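Local coordinates for transcriptional regulator (Pseudomonas aeruginosa, PDB 3E7Q), which probably binds operator DNA through an N-terminal helix-turn-helix and represses transcription, as a dimeric member of the TetR family, at residues A35-I40 with D59-E64; A115-V120 with R128-S133; A139-V144 with S165-L170. All coordinates share one frame; numbering follows the deposited sequence.

Overall arrangement
The three contacts follow one another along an all-helical chain of the TetR type. Contact 1 lies in the DNA-binding part, where the helix that opens the predicted helix-turn-helix motif meets helix 58-82. Contact 2 is next to it, with centres about 14 Å apart, and the two touch: Val-62 O lies 3.8 Å from Phe-116 CE1. Contact 3 lies on the other side of the chain's centre, its centre about 31 Å from that of contact 1 and about 18 Å from that of contact 2. Contacts 2 and 3 share helix 124-152, do not touch (nearest atoms about 7 Å apart), and both reach the second subunit.

Contact 1: residues A35-I40 with D59-E64; sequences ASVRKI and DALVAE
Leu-61 reaches from helix 58-82 to the start of helix 37-44 and meets two side chains there with one methyl, CD1. Ile-40 CD1 comes closer, at 3.7 Å from Leu-61 CD1, and lies more loosely, at 4.1 Å, from Leu-61 CB, the two side chains crossing at a slant. Val-37 CG1 adds a second touch, 4.0 Å from Leu-61 CD1, with the two side chains crossing at about a right angle. No hydrogen bond spans the segments; the join is apolar, and Ile-40 and Leu-61 are buried. The nearest CA atoms, those of Val-37 and Leu-61, are 8.1 Å apart, a gap bridged by side chains. Ile-40 extends CG1 opposite its carbonyl carbon (chi1 -75°) and then runs on nearly straight, which carries CD1 to the leucine. Behind this shell, Ser-36 is the N-cap of helix 37-44: its OG accepts from Lys-39 N at 3.2 Å in a nearly straight bond (171°), fixing the first turn that presents Val-37 and Ile-40. Helix 12-34 flanks the contact through Thr-23, which meets Ile-40, while helix 48-54, the other helix of the predicted helix-turn-helix, packs Val-48 and Asn-52 against Val-37.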
# COMPACT_ATOMS: atom_id res chain seq x y z
N ALA B 35 -18.62 -6.08 -6.20
CA ALA B 35 -19.43 -4.98 -6.75
C ALA B 35 -20.05 -5.41 -8.07
O ALA B 35 -19.53 -6.29 -8.73
CB ALA B 35 -18.57 -3.68 -6.94
N SER B 36 -21.19 -4.81 -8.44
CA SER B 36 -21.77 -4.99 -9.76
C SER B 36 -22.55 -3.74 -10.03
O SER B 36 -22.77 -2.99 -9.11
CB SER B 36 -22.72 -6.18 -9.75
OG SER B 36 -23.72 -6.01 -8.76
N VAL B 37 -22.99 -3.52 -11.26
CA VAL B 37 -23.77 -2.35 -11.59
C VAL B 37 -25.09 -2.29 -10.79
O VAL B 37 -25.52 -1.19 -10.40
CB VAL B 37 -24.09 -2.23 -13.10
CG1 VAL B 37 -22.83 -2.33 -13.94
CG2 VAL B 37 -25.01 -3.29 -13.51
N ARG B 38 -25.71 -3.46 -10.56
CA ARG B 38 -26.88 -3.59 -9.67
C ARG B 38 -26.56 -3.10 -8.24
O ARG B 38 -27.25 -2.24 -7.71
CB ARG B 38 -27.46 -5.05 -9.67
CG ARG B 38 -28.39 -5.44 -10.91
CD ARG B 38 -29.53 -6.51 -10.67
NE ARG B 38 -30.87 -5.90 -10.89
CZ ARG B 38 -31.80 -5.63 -9.96
NH1 ARG B 38 -31.61 -5.99 -8.68
NH2 ARG B 38 -32.95 -5.02 -10.29
N LYS B 39 -25.51 -3.63 -7.62
CA LYS B 39 -25.10 -3.17 -6.30
C LYS B 39 -24.65 -1.68 -6.23
O LYS B 39 -24.70 -1.06 -5.14
CB LYS B 39 -24.03 -4.09 -5.72
CG LYS B 39 -24.53 -5.48 -5.38
CD LYS B 39 -23.34 -6.37 -5.00
CE LYS B 39 -23.76 -7.66 -4.27
NZ LYS B 39 -22.58 -8.59 -3.99
N ILE B 40 -24.24 -1.12 -7.39
CA ILE B 40 -23.88 0.30 -7.51
C ILE B 40 -25.15 1.13 -7.46
O ILE B 40 -25.26 2.09 -6.70
CB ILE B 40 -23.04 0.60 -8.82
CG1 ILE B 40 -21.59 0.09 -8.66
CG2 ILE B 40 -23.00 2.09 -9.14
CD1 ILE B 40 -20.83 -0.07 -9.96
N ASP B 59 -16.56 -2.38 -14.94
CA ASP B 59 -15.18 -1.92 -15.15
C ASP B 59 -15.13 -0.41 -15.44
O ASP B 59 -14.34 0.29 -14.87
CB ASP B 59 -14.47 -2.72 -16.25
CG ASP B 59 -14.31 -4.17 -15.89
OD1 ASP B 59 -14.56 -4.58 -14.70
OD2 ASP B 59 -13.93 -4.94 -16.84
N ALA B 60 -15.99 0.05 -16.34
CA ALA B 60 -16.06 1.43 -16.75
C ALA B 60 -16.51 2.39 -15.63
O ALA B 60 -16.05 3.52 -15.56
CB ALA B 60 -16.98 1.55 -17.89
N LEU B 61 -17.41 1.95 -14.76
CA LEU B 61 -17.83 2.75 -13.61
C LEU B 61 -16.70 2.87 -12.61
O LEU B 61 -16.50 3.91 -12.03
CB LEU B 61 -19.10 2.17 -12.94
CG LEU B 61 -20.38 2.41 -13.72
CD1 LEU B 61 -21.53 1.43 -13.28
CD2 LEU B 61 -20.81 3.88 -13.59
N VAL B 62 -15.96 1.80 -12.42
CA VAL B 62 -14.86 1.80 -11.43
C VAL B 62 -13.68 2.67 -11.93
O VAL B 62 -13.19 3.52 -11.17
CB VAL B 62 -14.42 0.37 -11.05
CG1 VAL B 62 -13.14 0.36 -10.29
CG2 VAL B 62 -15.54 -0.38 -10.26
N ALA B 63 -13.30 2.50 -13.21
CA ALA B 63 -12.34 3.40 -13.86
C ALA B 63 -12.75 4.86 -13.77
O ALA B 63 -11.93 5.73 -13.45
CB ALA B 63 -12.12 3.01 -15.34
N GLU B 64 -14.02 5.17 -13.99
CA GLU B 64 -14.47 6.56 -13.79
C GLU B 64 -14.31 7.07 -12.35
O GLU B 64 -13.86 8.22 -12.13
CB GLU B 64 -15.92 6.77 -14.18
CG GLU B 64 -16.21 7.28 -15.60
CD GLU B 64 -15.50 8.60 -15.98
OE1 GLU B 64 -16.08 9.72 -15.80
OE2 GLU B 64 -14.38 8.49 -16.52

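Contact 2: residues A115-V120 with R128-S133; sequences AFWGAV and RVHDHS
Val-120 and His-130 approach each other at a slant, and their touch is made at the root of the histidine: Val-120 CG2 lies 3.7 Å from His-130 CB. The valine methyl that does this stands opposite the carbonyl carbon of its own residue. In His-130 a chi1 of 174° swings the ring away from the backbone N, and a chi2 of 76° turns ND1 to the indole side. There the approach to Trp-117 is looser, Trp-117 NE1 and His-130 ND1 being 4.5 Å apart, and no hydrogen bond joins them. The backbones draw nearest at Val-120 and His-130, whose CA atoms are 7.0 Å apart. The contact joins the consecutive helices 110-120 and 124-152 within the C-terminal, BetI-type region of this TetR-family protein. Leu-175 and Leu-179 of the second subunit pack on Trp-117 and Val-120 respectively, so both helices contribute to the dimer interface. Both imidazole nitrogens are engaged elsewhere: ND1 hydrogen-bonds to Tyr-66 OH and NE2 to Glu-176 OE2 of the second subunit. Two partners on separate nitrogens fix the rotation of the buried ring; the carboxylate is consistent with a proton on NE2 and might also stabilise a doubly protonated ring, which the geometry does not require.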
# COMPACT_ATOMS: atom_id res chain seq x y z
N ALA B 115 -9.49 -1.35 -3.25
CA ALA B 115 -10.33 -1.96 -4.27
C ALA B 115 -9.80 -1.63 -5.68
O ALA B 115 -9.78 -2.52 -6.54
CB ALA B 115 -11.82 -1.52 -4.09
N PHE B 116 -9.37 -0.39 -5.92
CA PHE B 116 -8.76 -0.01 -7.23
C PHE B 116 -7.47 -0.78 -7.55
O PHE B 116 -7.24 -1.27 -8.66
CB PHE B 116 -8.40 1.48 -7.25
CG PHE B 116 -9.58 2.45 -7.10
CD1 PHE B 116 -10.79 2.23 -7.70
CD2 PHE B 116 -9.40 3.63 -6.40
CE1 PHE B 116 -11.83 3.13 -7.59
CE2 PHE B 116 -10.42 4.54 -6.27
CZ PHE B 116 -11.67 4.26 -6.88
N TRP B 117 -6.61 -0.86 -6.56
CA TRP B 117 -5.37 -1.56 -6.68
C TRP B 117 -5.53 -3.05 -6.93
O TRP B 117 -4.68 -3.66 -7.54
CB TRP B 117 -4.60 -1.34 -5.41
CG TRP B 117 -4.09 0.01 -5.26
CD1 TRP B 117 -3.87 0.91 -6.26
CD2 TRP B 117 -3.68 0.63 -4.05
NE1 TRP B 117 -3.33 2.03 -5.74
CE2 TRP B 117 -3.16 1.89 -4.40
CE3 TRP B 117 -3.64 0.24 -2.72
CZ2 TRP B 117 -2.68 2.79 -3.45
CZ3 TRP B 117 -3.18 1.10 -1.78
CH2 TRP B 117 -2.67 2.37 -2.14
N GLY B 118 -6.62 -3.65 -6.43
CA GLY B 118 -6.88 -5.06 -6.72
C GLY B 118 -7.38 -5.26 -8.13
O GLY B 118 -7.11 -6.28 -8.74
N ALA B 119 -8.11 -4.29 -8.65
CA ALA B 119 -8.58 -4.31 -10.02
C ALA B 119 -7.45 -4.02 -11.04
O ALA B 119 -7.65 -4.27 -12.22
CB ALA B 119 -9.70 -3.34 -10.18
N VAL B 120 -6.32 -3.45 -10.60
CA VAL B 120 -5.27 -3.01 -11.50
C VAL B 120 -4.68 -4.21 -12.27
O VAL B 120 -4.50 -4.14 -13.49
CB VAL B 120 -4.18 -2.15 -10.79
CG1 VAL B 120 -2.87 -2.18 -11.55
CG2 VAL B 120 -4.64 -0.74 -10.63
N ARG B 128 -4.47 0.99 -16.71
CA ARG B 128 -4.03 2.14 -17.43
C ARG B 128 -4.35 3.44 -16.66
O ARG B 128 -3.61 4.42 -16.79
CB ARG B 128 -4.62 2.18 -18.83
CG ARG B 128 -4.30 0.98 -19.73
CD ARG B 128 -4.74 1.27 -21.22
NE ARG B 128 -6.19 1.55 -21.39
CZ ARG B 128 -7.17 0.66 -21.70
NH1 ARG B 128 -6.93 -0.65 -21.88
NH2 ARG B 128 -8.44 1.08 -21.82
N VAL B 129 -5.43 3.46 -15.88
CA VAL B 129 -5.69 4.59 -14.99
C VAL B 129 -4.55 4.67 -13.97
O VAL B 129 -3.98 5.72 -13.79
CB VAL B 129 -7.06 4.55 -14.28
CG1 VAL B 129 -7.15 5.73 -13.24
CG2 VAL B 129 -8.16 4.61 -15.28
N HIS B 130 -4.17 3.55 -13.37
CA HIS B 130 -3.06 3.55 -12.46
C HIS B 130 -1.75 4.09 -13.05
O HIS B 130 -1.09 4.93 -12.47
CB HIS B 130 -2.76 2.16 -11.87
CG HIS B 130 -1.50 2.16 -11.04
ND1 HIS B 130 -1.45 2.69 -9.77
CD2 HIS B 130 -0.22 1.83 -11.36
CE1 HIS B 130 -0.21 2.61 -9.31
NE2 HIS B 130 0.56 2.10 -10.27
N ASP B 131 -1.37 3.58 -14.20
CA ASP B 131 -0.09 3.93 -14.80
C ASP B 131 -0.05 5.42 -15.10
O ASP B 131 0.97 6.09 -14.80
CB ASP B 131 0.17 3.12 -16.07
CG ASP B 131 0.33 1.66 -15.78
OD1 ASP B 131 0.59 1.31 -14.62
OD2 ASP B 131 0.17 0.84 -16.71
N HIS B 132 -1.15 5.92 -15.64
CA HIS B 132 -1.22 7.29 -16.02
C HIS B 132 -1.13 8.24 -14.82
O HIS B 132 -0.43 9.27 -14.87
CB HIS B 132 -2.52 7.57 -16.80
CG HIS B 132 -2.80 9.03 -17.01
ND1 HIS B 132 -2.17 9.77 -18.00
CD2 HIS B 132 -3.62 9.90 -16.36
CE1 HIS B 132 -2.58 11.02 -17.93
NE2 HIS B 132 -3.46 11.13 -16.95
N SER B 133 -1.86 7.91 -13.75
CA SER B 133 -1.99 8.81 -12.65
C SER B 133 -0.76 8.75 -11.78
O SER B 133 -0.38 9.75 -11.18
CB SER B 133 -3.23 8.52 -11.80
OG SER B 133 -3.07 7.38 -10.98

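Contact 3: residues A139-V144 with S165-L170; sequences ALLVGV and SLSALL
Leu-141 overlaps Leu-166 and Ser-167 at once, dividing its two methyls between them. Its CD2 rests 3.7 Å from Leu-166 CD2, methyl against methyl, and the two leucine side chains cross at about a right angle. The other branch goes to the serine, with Leu-141 CD1 3.4 Å from Ser-167 OG, a van der Waals touch. The same methyl looks toward the next turn of the partner helix, where Leu-170 CD1 is a more distant neighbour at 4.4 Å. Leu-141 places its CG opposite the carbonyl carbon (chi1 -73°), and a chi2 of 165° settles which neighbour each methyl meets. A single side chain of segment 139-144 therefore makes every touch with segment 165-170, and the four residues involved are buried.

The contact is a helix-helix packing within the C-terminal, BetI-type portion of this TetR-family protein, joining the long helix 124-152 to helix 159-179. The axes of the short segments pass 10.4 Å apart at a steep angle of 124° between their N-to-C directions. This wide spacing fits a join carried by a long leucine, since even the nearest CA atoms, of Leu-141 and Ser-167, are 8.0 Å apart.

The hydroxyl of Ser-167 is satisfied within its own helix: OG hydrogen-bonds to Ala-163 O, one turn back, which is compatible with its apolar neighbour. On the flanks, Trp-196 of helix 186-204 covers Leu-166, and Phe-95 of helix 88-99 packs on Leu-170. Elsewhere on segment 165-170, Ala-168 packs against Leu-173 of the second subunit and Leu-169 against Ser-165 of the second subunit, which puts helix 159-179 between Leu-141 and the dimer partner.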
# COMPACT_ATOMS: atom_id res chain seq x y z
N ALA B 139 5.73 12.86 -12.05
CA ALA B 139 6.17 13.98 -12.90
C ALA B 139 6.16 15.25 -12.05
O ALA B 139 7.09 16.05 -12.15
CB ALA B 139 5.26 14.16 -14.14
N LEU B 140 5.13 15.43 -11.21
CA LEU B 140 5.08 16.61 -10.32
C LEU B 140 6.27 16.68 -9.38
O LEU B 140 6.85 17.77 -9.14
CB LEU B 140 3.85 16.54 -9.45
CG LEU B 140 3.07 17.76 -9.04
CD1 LEU B 140 2.61 18.58 -10.29
CD2 LEU B 140 1.87 17.25 -8.28
N LEU B 141 6.60 15.53 -8.80
CA LEU B 141 7.71 15.43 -7.88
C LEU B 141 9.06 15.49 -8.61
O LEU B 141 9.99 16.04 -8.06
CB LEU B 141 7.61 14.18 -6.98
CG LEU B 141 6.56 14.19 -5.88
CD1 LEU B 141 6.35 12.80 -5.35
CD2 LEU B 141 6.98 15.19 -4.75
N VAL B 142 9.15 15.00 -9.85
CA VAL B 142 10.41 15.15 -10.57
C VAL B 142 10.73 16.59 -10.89
O VAL B 142 11.90 16.94 -10.84
CB VAL B 142 10.72 14.22 -11.83
CG1 VAL B 142 9.87 12.98 -11.94
CG2 VAL B 142 10.89 15.05 -13.17
N GLY B 143 9.71 17.41 -11.21
CA GLY B 143 9.92 18.83 -11.52
C GLY B 143 10.50 19.59 -10.35
O GLY B 143 11.39 20.45 -10.51
N VAL B 144 10.00 19.32 -9.14
CA VAL B 144 10.53 20.03 -7.98
C VAL B 144 11.88 19.44 -7.48
O VAL B 144 12.71 20.17 -7.00
CB VAL B 144 9.43 20.32 -6.86
CG1 VAL B 144 8.52 19.23 -6.62
CG2 VAL B 144 10.10 20.75 -5.55
N SER B 165 11.39 7.13 -5.23
CA SER B 165 11.70 6.90 -3.82
C SER B 165 10.78 7.69 -2.91
O SER B 165 10.22 7.19 -1.92
CB SER B 165 13.16 7.30 -3.57
OG SER B 165 13.54 7.09 -2.21
N LEU B 166 10.69 8.98 -3.19
CA LEU B 166 9.83 9.84 -2.45
C LEU B 166 8.30 9.45 -2.55
O LEU B 166 7.60 9.48 -1.53
CB LEU B 166 10.08 11.31 -2.86
CG LEU B 166 9.33 12.36 -2.01
CD1 LEU B 166 9.66 12.21 -0.46
CD2 LEU B 166 9.60 13.79 -2.54
N SER B 167 7.80 9.14 -3.74
CA SER B 167 6.43 8.61 -3.89
C SER B 167 6.21 7.33 -3.09
O SER B 167 5.20 7.19 -2.44
CB SER B 167 6.10 8.30 -5.36
OG SER B 167 6.31 9.47 -6.12
N ALA B 168 7.16 6.42 -3.15
CA ALA B 168 7.11 5.23 -2.36
C ALA B 168 6.98 5.51 -0.85
O ALA B 168 6.15 4.91 -0.18
CB ALA B 168 8.31 4.32 -2.71
N LEU B 169 7.77 6.45 -0.34
CA LEU B 169 7.74 6.83 1.08
C LEU B 169 6.39 7.40 1.49
O LEU B 169 5.85 7.01 2.52
CB LEU B 169 8.82 7.83 1.41
CG LEU B 169 8.94 8.39 2.87
CD1 LEU B 169 9.16 7.25 3.84
CD2 LEU B 169 10.06 9.44 2.97
N LEU B 170 5.86 8.32 0.69
CA LEU B 170 4.54 8.92 0.85
C LEU B 170 3.43 7.92 0.84
O LEU B 170 2.61 7.92 1.75
CB LEU B 170 4.27 10.00 -0.23
CG LEU B 170 5.03 11.27 0.13
CD1 LEU B 170 5.40 12.10 -1.13
CD2 LEU B 170 4.16 12.04 1.10